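Local coordinates for protein cyclopropane mycolic acid synthase MmaA2 (Mycobacterium tuberculosis, PDB 1TPY) that catalyses the conversion of a double bond to a cis cyclopropane ring in mycolic acids, transferring a methylene group from S-adenosyl-L-methionine, at residues Asp4-His8 and Arg146-Phe150; Leu182-Leu188 and Lys271-Tyr277; Leu243-Lys247 and Tyr259-Met263. All coordinates share one frame. Residues are numbered along the deposited sequence.

Contact 1: residues Asp4-His8 and Arg146-Phe150; sequences DLTPH and RHADF
Residues Asp4-His8 run as an irregular loop. Leu5 has positive phi (40/66), Thr6 and Pro7 are extended (-95/132 and -43/147), and His8 takes the N-cap position of helix 9-16. Opposite, Arg146 lies at the start of helix 147-157, where Phe150 N bonds to Arg146 O (2.8 Å). The backbones stay well apart: the closest CA pair, Leu5 and Arg146, is 8.2 Å apart, so the contact depends on the long side chain of Arg146. Arg146 bridges the gap with chi1 m and then a fully extended chain (chi2 and chi3 t, chi4 -175°). At the edge of its guanidinium, NH2 donates to Thr6 O at 3.1 Å, and NH1 adds a weak bond to Thr6 O at 3.3 Å, a forked pair on one carbonyl. One guanidinium face lies flat on the His8 imidazole (chi1 m), with centres 4.0 Å apart and planes at 16°; Arg146 CZ is 3.6 Å from His8 CE1. Leu5 covers the other face, its CA 3.7 Å from Arg146 NH2. The p,p side chain of Leu5 carries CD2 to 3.4 Å from Asp149 OD2. This is a near-parallel stack of guanidinium on imidazole, combined with hydrogen bonds to a loop carbonyl. Arg146 NH1 also forms a salt bridge with Glu124, a residue that binds S-adenosyl-L-methionine, and Pro7 packs on Leu95 of the same site. The N-terminal loop therefore lies beside the cofactor pocket, leads into helix 9-16 and packs on the start of helix 147-157, which precedes strand 163-171.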
loop_
_atom_site.group_PDB
_atom_site.type_symbol
_atom_site.label_atom_id
_atom_site.label_comp_id
_atom_site.label_asym_id
_atom_site.label_seq_id
_atom_site.Cartn_x
_atom_site.Cartn_y
_atom_site.Cartn_z
ATOM N N ASP A 4 8.356 21.051 10.386
ATOM C CA ASP A 4 7.277 21.043 9.400
ATOM C C ASP A 4 7.034 19.627 8.903
ATOM O O ASP A 4 7.559 18.658 9.463
ATOM C CB ASP A 4 7.611 21.963 8.220
ATOM C CG ASP A 4 6.414 22.191 7.301
ATOM O OD1 ASP A 4 5.377 22.719 7.777
ATOM O OD2 ASP A 4 6.501 21.839 6.096
ATOM N N LEU A 5 6.235 19.524 7.843
ATOM C CA LEU A 5 5.856 18.242 7.277
ATOM C C LEU A 5 5.577 17.239 8.383
ATOM O O LEU A 5 6.311 16.276 8.586
ATOM C CB LEU A 5 6.913 17.713 6.286
ATOM C CG LEU A 5 8.425 17.688 6.532
ATOM C CD1 LEU A 5 8.808 16.700 7.631
ATOM C CD2 LEU A 5 9.096 17.293 5.217
ATOM N N THR A 6 4.519 17.508 9.137
ATOM C CA THR A 6 4.117 16.599 10.185
ATOM C C THR A 6 3.054 15.723 9.528
ATOM O O THR A 6 2.157 16.221 8.840
ATOM C CB THR A 6 3.568 17.352 11.425
ATOM O OG1 THR A 6 2.671 18.385 11.017
ATOM C CG2 THR A 6 4.719 17.977 12.215
ATOM N N PRO A 7 3.175 14.396 9.689
ATOM C CA PRO A 7 2.262 13.394 9.129
ATOM C C PRO A 7 0.771 13.714 9.223
ATOM O O PRO A 7 0.311 14.351 10.175
ATOM C CB PRO A 7 2.635 12.136 9.903
ATOM C CG PRO A 7 4.110 12.296 10.072
ATOM C CD PRO A 7 4.232 13.747 10.485
ATOM N N HIS A 8 0.018 13.272 8.220
ATOM C CA HIS A 8 -1.427 13.480 8.202
ATOM C C HIS A 8 -2.083 12.323 8.958
ATOM O O HIS A 8 -2.780 11.491 8.364
ATOM C CB HIS A 8 -1.937 13.518 6.759
ATOM C CG HIS A 8 -1.421 14.679 5.967
ATOM N ND1 HIS A 8 -0.778 14.531 4.757
ATOM C CD2 HIS A 8 -1.478 16.012 6.201
ATOM C CE1 HIS A 8 -0.465 15.721 4.278
ATOM N NE2 HIS A 8 -0.880 16.637 5.136
ATOM N N ARG A 146 4.074 16.392 -1.292
ATOM C CA ARG A 146 5.175 15.816 -0.528
ATOM C C ARG A 146 5.975 14.749 -1.270
ATOM O O ARG A 146 6.917 14.186 -0.713
ATOM C CB ARG A 146 4.654 15.229 0.786
ATOM C CG ARG A 146 4.125 16.278 1.743
ATOM C CD ARG A 146 3.696 15.676 3.061
ATOM N NE ARG A 146 3.236 16.713 3.978
ATOM C CZ ARG A 146 2.883 16.496 5.237
ATOM N NH1 ARG A 146 2.938 15.270 5.739
ATOM N NH2 ARG A 146 2.476 17.507 5.992
ATOM N N HIS A 147 5.611 14.467 -2.517
ATOM C CA HIS A 147 6.326 13.460 -3.299
ATOM C C HIS A 147 7.825 13.745 -3.339
ATOM O O HIS A 147 8.640 12.870 -3.027
ATOM C CB HIS A 147 5.791 13.407 -4.729
ATOM C CG HIS A 147 4.434 12.789 -4.853
ATOM N ND1 HIS A 147 3.675 12.423 -3.761
ATOM C CD2 HIS A 147 3.688 12.496 -5.945
ATOM C CE1 HIS A 147 2.519 11.933 -4.174
ATOM N NE2 HIS A 147 2.502 11.968 -5.495
ATOM N N ALA A 148 8.181 14.968 -3.733
ATOM C CA ALA A 148 9.582 15.382 -3.821
ATOM C C ALA A 148 10.329 15.124 -2.516
ATOM O O ALA A 148 11.402 14.515 -2.511
ATOM C CB ALA A 148 9.670 16.867 -4.191
ATOM N N ASP A 149 9.765 15.591 -1.407
ATOM C CA ASP A 149 10.395 15.382 -0.110
ATOM C C ASP A 149 10.478 13.894 0.222
ATOM O O ASP A 149 11.464 13.444 0.813
ATOM C CB ASP A 149 9.634 16.127 0.990
ATOM C CG ASP A 149 9.971 17.600 1.033
ATOM O OD1 ASP A 149 10.722 18.062 0.148
ATOM O OD2 ASP A 149 9.492 18.303 1.947
ATOM N N PHE A 150 9.460 13.126 -0.158
ATOM C CA PHE A 150 9.492 11.690 0.121
ATOM C C PHE A 150 10.713 11.030 -0.506
ATOM O O PHE A 150 11.481 10.358 0.176
ATOM C CB PHE A 150 8.246 10.974 -0.406
ATOM C CG PHE A 150 8.395 9.469 -0.444
ATOM C CD1 PHE A 150 8.460 8.732 0.735
ATOM C CD2 PHE A 150 8.536 8.801 -1.658
ATOM C CE1 PHE A 150 8.668 7.354 0.711
ATOM C CE2 PHE A 150 8.744 7.426 -1.696
ATOM C CZ PHE A 150 8.812 6.698 -0.512
#

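Contact 2: residues Leu182-Leu188 and Lys271-Tyr277; sequences LPLTLWL and KLFRVGY
Tyr277 (chi1 m, chi2 115°) is sandwiched between two leucines: Leu182 CG lies over one ring face and Leu188 CD2 over the opposite one, in CH-pi contacts 4.3 and 4.2 Å from the centroid. At the ring edge, Tyr277 OH donates to Pro183 O (2.6 Å). It also accepts from a water, 2.8 Å from Tyr277 OH and 2.8 Å from Thr185 OG1. Thr185 (chi1 p) N-caps helix 186-199, its OG1 accepting from Leu188 N at 3.1 Å. The register runs in opposite directions, with CA atoms 6.9 Å apart at Leu182-Tyr277 and 8.4 Å at Leu188-Leu272. Leu182 CD2 approaches Gly276 O to 3.3 Å, and Leu188 CD1 meets Leu272 CD2 at 3.6 Å. Farther along, all-t Lys271 reaches over the face of Trp187 (chi1 t), placing NZ 4.2 Å from the six-membered-ring centroid, a cation-pi contact. Gly276 is the first residue to leave helical angles, with positive phi (114/11); a CB here would strike the preceding carbonyl oxygen. The loop 182-185 and the first turn of helix 186-199 pack on the C-terminal end of helix 256-275, just before strand 278-286, beside the lipid-like ligand pocket, where Phe273 touches cetyl-trimethyl-ammonium.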
loop_
_atom_site.group_PDB
_atom_site.type_symbol
_atom_site.label_atom_id
_atom_site.label_comp_id
_atom_site.label_asym_id
_atom_site.label_seq_id
_atom_site.Cartn_x
_atom_site.Cartn_y
_atom_site.Cartn_z
ATOM N N LEU A 182 -11.624 5.870 -22.562
ATOM C CA LEU A 182 -12.340 5.839 -21.282
ATOM C C LEU A 182 -12.982 7.206 -21.043
ATOM O O LEU A 182 -12.284 8.203 -20.920
ATOM C CB LEU A 182 -11.360 5.511 -20.147
ATOM C CG LEU A 182 -11.064 4.049 -19.780
ATOM C CD1 LEU A 182 -11.216 3.115 -20.970
ATOM C CD2 LEU A 182 -9.668 3.975 -19.193
ATOM N N PRO A 183 -14.322 7.264 -20.958
ATOM C CA PRO A 183 -15.046 8.527 -20.744
ATOM C C PRO A 183 -15.075 9.099 -19.327
ATOM O O PRO A 183 -15.089 8.362 -18.342
ATOM C CB PRO A 183 -16.448 8.192 -21.231
ATOM C CG PRO A 183 -16.603 6.776 -20.729
ATOM C CD PRO A 183 -15.270 6.148 -21.148
ATOM N N LEU A 184 -15.105 10.426 -19.244
ATOM C CA LEU A 184 -15.178 11.120 -17.963
ATOM C C LEU A 184 -16.664 11.232 -17.634
ATOM O O LEU A 184 -17.319 12.198 -18.006
ATOM C CB LEU A 184 -14.556 12.518 -18.073
ATOM C CG LEU A 184 -13.048 12.573 -18.341
ATOM C CD1 LEU A 184 -12.623 13.994 -18.718
ATOM C CD2 LEU A 184 -12.303 12.092 -17.102
ATOM N N THR A 185 -17.186 10.237 -16.930
ATOM C CA THR A 185 -18.599 10.198 -16.579
ATOM C C THR A 185 -18.912 10.856 -15.244
ATOM O O THR A 185 -18.033 11.024 -14.398
ATOM C CB THR A 185 -19.092 8.751 -16.509
ATOM O OG1 THR A 185 -18.462 8.092 -15.401
ATOM C CG2 THR A 185 -18.746 8.011 -17.805
ATOM N N LEU A 186 -20.174 11.225 -15.061
ATOM C CA LEU A 186 -20.598 11.841 -13.816
ATOM C C LEU A 186 -20.386 10.849 -12.680
ATOM O O LEU A 186 -19.994 11.230 -11.578
ATOM C CB LEU A 186 -22.069 12.255 -13.897
ATOM C CG LEU A 186 -22.277 13.754 -14.150
ATOM C CD1 LEU A 186 -21.514 14.188 -15.400
ATOM C CD2 LEU A 186 -23.766 14.047 -14.288
ATOM N N TRP A 187 -20.629 9.572 -12.960
ATOM C CA TRP A 187 -20.444 8.546 -11.948
ATOM C C TRP A 187 -18.992 8.522 -11.481
ATOM O O TRP A 187 -18.729 8.402 -10.289
ATOM C CB TRP A 187 -20.817 7.160 -12.484
ATOM C CG TRP A 187 -20.405 6.076 -11.533
ATOM C CD1 TRP A 187 -21.059 5.680 -10.397
ATOM C CD2 TRP A 187 -19.176 5.340 -11.562
ATOM N NE1 TRP A 187 -20.309 4.749 -9.717
ATOM C CE2 TRP A 187 -19.149 4.523 -10.409
ATOM C CE3 TRP A 187 -18.092 5.296 -12.451
ATOM C CZ2 TRP A 187 -18.080 3.672 -10.121
ATOM C CZ3 TRP A 187 -17.026 4.449 -12.164
ATOM C CH2 TRP A 187 -17.029 3.648 -11.007
ATOM N N LEU A 188 -18.057 8.632 -12.422
ATOM C CA LEU A 188 -16.634 8.615 -12.089
ATOM C C LEU A 188 -16.273 9.736 -11.128
ATOM O O LEU A 188 -15.693 9.496 -10.068
ATOM C CB LEU A 188 -15.770 8.752 -13.348
ATOM C CG LEU A 188 -14.263 8.885 -13.081
ATOM C CD1 LEU A 188 -13.744 7.611 -12.430
ATOM C CD2 LEU A 188 -13.517 9.145 -14.382
ATOM N N LYS A 271 -14.449 -1.658 -10.379
ATOM C CA LYS A 271 -14.860 -1.213 -11.708
ATOM C C LYS A 271 -13.774 -0.310 -12.299
ATOM O O LYS A 271 -13.434 -0.413 -13.483
ATOM C CB LYS A 271 -16.198 -0.459 -11.645
ATOM C CG LYS A 271 -16.634 0.112 -12.991
ATOM C CD LYS A 271 -17.972 0.829 -12.910
ATOM C CE LYS A 271 -18.292 1.528 -14.224
ATOM N NZ LYS A 271 -19.702 2.022 -14.284
ATOM N N LEU A 272 -13.224 0.573 -11.473
ATOM C CA LEU A 272 -12.170 1.465 -11.940
ATOM C C LEU A 272 -11.027 0.694 -12.604
ATOM O O LEU A 272 -10.607 1.038 -13.711
ATOM C CB LEU A 272 -11.631 2.314 -10.786
ATOM C CG LEU A 272 -12.637 3.312 -10.196
ATOM C CD1 LEU A 272 -11.941 4.173 -9.160
ATOM C CD2 LEU A 272 -13.229 4.185 -11.315
ATOM N N PHE A 273 -10.530 -0.348 -11.943
ATOM C CA PHE A 273 -9.432 -1.134 -12.509
ATOM C C PHE A 273 -9.903 -1.991 -13.679
ATOM O O PHE A 273 -9.181 -2.174 -14.658
ATOM C CB PHE A 273 -8.792 -2.042 -11.446
ATOM C CG PHE A 273 -8.039 -1.298 -10.383
ATOM C CD1 PHE A 273 -8.668 -0.913 -9.205
ATOM C CD2 PHE A 273 -6.709 -0.942 -10.581
ATOM C CE1 PHE A 273 -7.986 -0.180 -8.240
ATOM C CE2 PHE A 273 -6.020 -0.211 -9.626
ATOM C CZ PHE A 273 -6.661 0.173 -8.452
ATOM N N ARG A 274 -11.114 -2.524 -13.568
ATOM C CA ARG A 274 -11.667 -3.369 -14.616
ATOM C C ARG A 274 -11.796 -2.571 -15.910
ATOM O O ARG A 274 -11.402 -3.036 -16.979
ATOM C CB ARG A 274 -13.036 -3.905 -14.191
ATOM C CG ARG A 274 -13.582 -4.985 -15.100
ATOM C CD ARG A 274 -14.956 -5.438 -14.654
ATOM N NE ARG A 274 -14.938 -5.961 -13.297
ATOM C CZ ARG A 274 -15.668 -5.476 -12.296
ATOM N NH1 ARG A 274 -15.580 -6.027 -11.092
ATOM N NH2 ARG A 274 -16.482 -4.443 -12.496
ATOM N N VAL A 275 -12.354 -1.368 -15.804
ATOM C CA VAL A 275 -12.518 -0.494 -16.961
ATOM C C VAL A 275 -11.146 -0.007 -17.413
ATOM O O VAL A 275 -10.866 0.069 -18.606
ATOM C CB VAL A 275 -13.387 0.735 -16.617
ATOM C CG1 VAL A 275 -13.466 1.677 -17.819
ATOM C CG2 VAL A 275 -14.788 0.280 -16.198
ATOM N N GLY A 276 -10.296 0.324 -16.446
ATOM C CA GLY A 276 -8.962 0.794 -16.762
ATOM C C GLY A 276 -8.694 2.241 -16.386
ATOM O O GLY A 276 -7.674 2.800 -16.785
ATOM N N TYR A 277 -9.593 2.858 -15.625
ATOM C CA TYR A 277 -9.395 4.248 -15.217
ATOM C C TYR A 277 -8.176 4.373 -14.317
ATOM O O TYR A 277 -7.454 5.368 -14.360
ATOM C CB TYR A 277 -10.615 4.772 -14.458
ATOM C CG TYR A 277 -11.814 5.055 -15.327
ATOM C CD1 TYR A 277 -12.985 4.317 -15.185
ATOM C CD2 TYR A 277 -11.778 6.062 -16.291
ATOM C CE1 TYR A 277 -14.093 4.566 -15.977
ATOM C CE2 TYR A 277 -12.884 6.321 -17.093
ATOM C CZ TYR A 277 -14.038 5.569 -16.931
ATOM O OH TYR A 277 -15.133 5.805 -17.721
HETATM O O HOH W 1 -17.293 5.640 -15.907
#

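Contact 3: residues Leu243-Lys247 and Tyr259-Met263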
loop_
_atom_site.group_PDB
_atom_site.type_symbol
_atom_site.label_atom_id
_atom_site.label_comp_id
_atom_site.label_asym_id
_atom_site.label_seq_id
_atom_site.Cartn_x
_atom_site.Cartn_y
_atom_site.Cartn_z
ATOM N N LEU A 243 -16.459 -9.434 2.489
ATOM C CA LEU A 243 -17.213 -8.520 3.339
ATOM C C LEU A 243 -18.694 -8.841 3.226
ATOM O O LEU A 243 -19.396 -8.940 4.230
ATOM C CB LEU A 243 -16.974 -7.063 2.931
ATOM C CG LEU A 243 -17.770 -6.009 3.711
ATOM C CD1 LEU A 243 -17.573 -6.196 5.223
ATOM C CD2 LEU A 243 -17.316 -4.624 3.287
ATOM N N GLN A 244 -19.162 -9.011 1.995
ATOM C CA GLN A 244 -20.566 -9.317 1.756
ATOM C C GLN A 244 -20.941 -10.606 2.470
ATOM O O GLN A 244 -22.015 -10.710 3.062
ATOM C CB GLN A 244 -20.836 -9.451 0.258
ATOM C CG GLN A 244 -22.308 -9.536 -0.088
ATOM C CD GLN A 244 -22.539 -9.408 -1.571
ATOM O OE1 GLN A 244 -22.288 -10.341 -2.339
ATOM N NE2 GLN A 244 -22.998 -8.241 -1.991
ATOM N N GLU A 245 -20.053 -11.592 2.421
ATOM C CA GLU A 245 -20.321 -12.847 3.100
ATOM C C GLU A 245 -20.417 -12.626 4.612
ATOM O O GLU A 245 -21.021 -13.430 5.324
ATOM C CB GLU A 245 -19.235 -13.870 2.780
ATOM C CG GLU A 245 -19.319 -14.444 1.373
ATOM C CD GLU A 245 -20.693 -15.018 1.062
ATOM O OE1 GLU A 245 -21.596 -14.248 0.663
ATOM O OE2 GLU A 245 -20.875 -16.241 1.231
ATOM N N HIS A 246 -19.834 -11.526 5.089
ATOM C CA HIS A 246 -19.854 -11.183 6.509
ATOM C C HIS A 246 -20.750 -9.984 6.806
ATOM O O HIS A 246 -20.529 -9.266 7.788
ATOM C CB HIS A 246 -18.437 -10.874 7.008
ATOM C CG HIS A 246 -17.528 -12.061 7.014
ATOM N ND1 HIS A 246 -17.026 -12.619 5.859
ATOM C CD2 HIS A 246 -17.073 -12.830 8.034
ATOM C CE1 HIS A 246 -16.301 -13.682 6.166
ATOM N NE2 HIS A 246 -16.314 -13.832 7.478
ATOM N N LYS A 247 -21.760 -9.773 5.968
ATOM C CA LYS A 247 -22.668 -8.645 6.142
ATOM C C LYS A 247 -23.174 -8.475 7.566
ATOM O O LYS A 247 -23.041 -7.400 8.147
ATOM C CB LYS A 247 -23.860 -8.756 5.184
ATOM C CG LYS A 247 -24.889 -7.639 5.354
ATOM C CD LYS A 247 -25.804 -7.540 4.137
ATOM C CE LYS A 247 -27.037 -6.701 4.420
ATOM N NZ LYS A 247 -26.693 -5.368 4.996
ATOM N N TYR A 259 -21.086 -0.823 6.570
ATOM C CA TYR A 259 -21.070 -1.989 5.701
ATOM C C TYR A 259 -21.276 -1.544 4.259
ATOM O O TYR A 259 -20.465 -1.850 3.387
ATOM C CB TYR A 259 -22.179 -2.968 6.085
ATOM C CG TYR A 259 -22.385 -4.049 5.050
ATOM C CD1 TYR A 259 -21.486 -5.108 4.929
ATOM C CD2 TYR A 259 -23.448 -3.980 4.145
ATOM C CE1 TYR A 259 -21.634 -6.067 3.935
ATOM C CE2 TYR A 259 -23.603 -4.931 3.147
ATOM C CZ TYR A 259 -22.693 -5.972 3.047
ATOM O OH TYR A 259 -22.850 -6.921 2.066
ATOM N N GLU A 260 -22.367 -0.817 4.018
ATOM C CA GLU A 260 -22.688 -0.339 2.679
ATOM C C GLU A 260 -21.618 0.611 2.139
ATOM O O GLU A 260 -21.317 0.596 0.945
ATOM C CB GLU A 260 -24.059 0.354 2.665
ATOM C CG GLU A 260 -25.237 -0.571 2.979
ATOM C CD GLU A 260 -25.436 -1.690 1.950
ATOM O OE1 GLU A 260 -26.259 -2.595 2.210
ATOM O OE2 GLU A 260 -24.783 -1.671 0.884
ATOM N N ARG A 261 -21.047 1.435 3.012
ATOM C CA ARG A 261 -20.006 2.362 2.586
ATOM C C ARG A 261 -18.816 1.593 1.999
ATOM O O ARG A 261 -18.335 1.920 0.915
ATOM C CB ARG A 261 -19.551 3.225 3.767
ATOM C CG ARG A 261 -18.423 4.190 3.441
ATOM C CD ARG A 261 -18.603 5.495 4.200
ATOM N NE ARG A 261 -18.563 5.307 5.644
ATOM C CZ ARG A 261 -19.407 5.878 6.499
ATOM N NH1 ARG A 261 -20.369 6.674 6.059
ATOM N NH2 ARG A 261 -19.285 5.653 7.800
ATOM N N TYR A 262 -18.351 0.566 2.708
ATOM C CA TYR A 262 -17.229 -0.224 2.231
ATOM C C TYR A 262 -17.560 -1.085 1.013
ATOM O O TYR A 262 -16.716 -1.253 0.131
ATOM C CB TYR A 262 -16.648 -1.073 3.368
ATOM C CG TYR A 262 -15.610 -0.310 4.171
ATOM C CD1 TYR A 262 -15.976 0.778 4.963
ATOM C CD2 TYR A 262 -14.253 -0.624 4.071
ATOM C CE1 TYR A 262 -15.015 1.546 5.636
ATOM C CE2 TYR A 262 -13.283 0.132 4.735
ATOM C CZ TYR A 262 -13.672 1.216 5.518
ATOM O OH TYR A 262 -12.724 1.961 6.187
ATOM N N MET A 263 -18.780 -1.618 0.946
ATOM C CA MET A 263 -19.168 -2.416 -0.214
ATOM C C MET A 263 -19.196 -1.498 -1.431
ATOM O O MET A 263 -18.795 -1.883 -2.526
ATOM C CB MET A 263 -20.549 -3.048 -0.017
ATOM C CG MET A 263 -20.585 -4.185 1.001
ATOM S SD MET A 263 -19.361 -5.469 0.648
ATOM C CE MET A 263 -20.009 -6.120 -0.905
HETATM O O HOH W 2 -24.194 -6.657 -0.135
#
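A pair of helices, 229-245 and 256-275, joined through the short helix 247-253, forms part of the helical region beside the Rossmann-type methyltransferase sheet. Their register runs in opposite directions, with CA atoms 7.3 Å apart at Gln244-Met263 and 6.9 Å at Lys247-Tyr259. The turn from the first helix into the short one passes through His246, and Lys247 begins the next helix.

Tyr259 is the centrepiece. Its t rotamer (chi1 168°) points the ring at the opposing segment, where it lies edge-on to the backbone: CE1 is 3.7 Å from Leu243 O, and OH is 3.3 Å from Gln244 CA. Lys247 covers one face, its aliphatic chain extended through chi1-chi3 (all t), so that CG sits 3.8 Å from the Tyr259 centroid in a CH-pi contact. Only chi4 bends, to p, and NZ ends in a long salt bridge, 4.0 Å from Glu260 OE1; Glu256 offers a second, weak ion pair.

Leu243, with chi1 t and chi2 p, brings CD2 to 3.6 Å from Tyr262 CB and 3.4 Å from Met263 SD. The three m torsions of Met263 fold its side chain back toward the first helix, so that CE lies 3.6 Å from Gln244 CB. Tyr262 (m) meets this interface chiefly through CB; its ring leads away to pack with Phe22, His15 and Tyr33, the last a residue that binds S-adenosyl-L-methionine.

At the solvent edge, extended Gln244 (chi1 and chi2 t) donates from NE2 to a water 2.7 Å away, and the same water is 2.6 Å from Tyr259 OH.

Contacts 2 and 3 share helix 256-275: contact 3 pairs its beginning with helix 229-245, contact 2 its end with the start of helix 186-199 and the loop before it. Their centres lie 22 Å apart, their nearest atoms about 9 Å. Contact 1 touches neither; its centre lies 30 and 33 Å from those of contacts 2 and 3. It adjoins the cofactor, the Pro7 side chain being about 5 Å from bound S-adenosyl-L-homocysteine. Contact 2 borders the lipid-like ligand: the Leu272 side chain is about 4 Å from cetyl-trimethyl-ammonium and about 5 Å from that of Cys269, probably an active-site residue. In contact 3, the Tyr262 side chain is about 9 Å from that ligand.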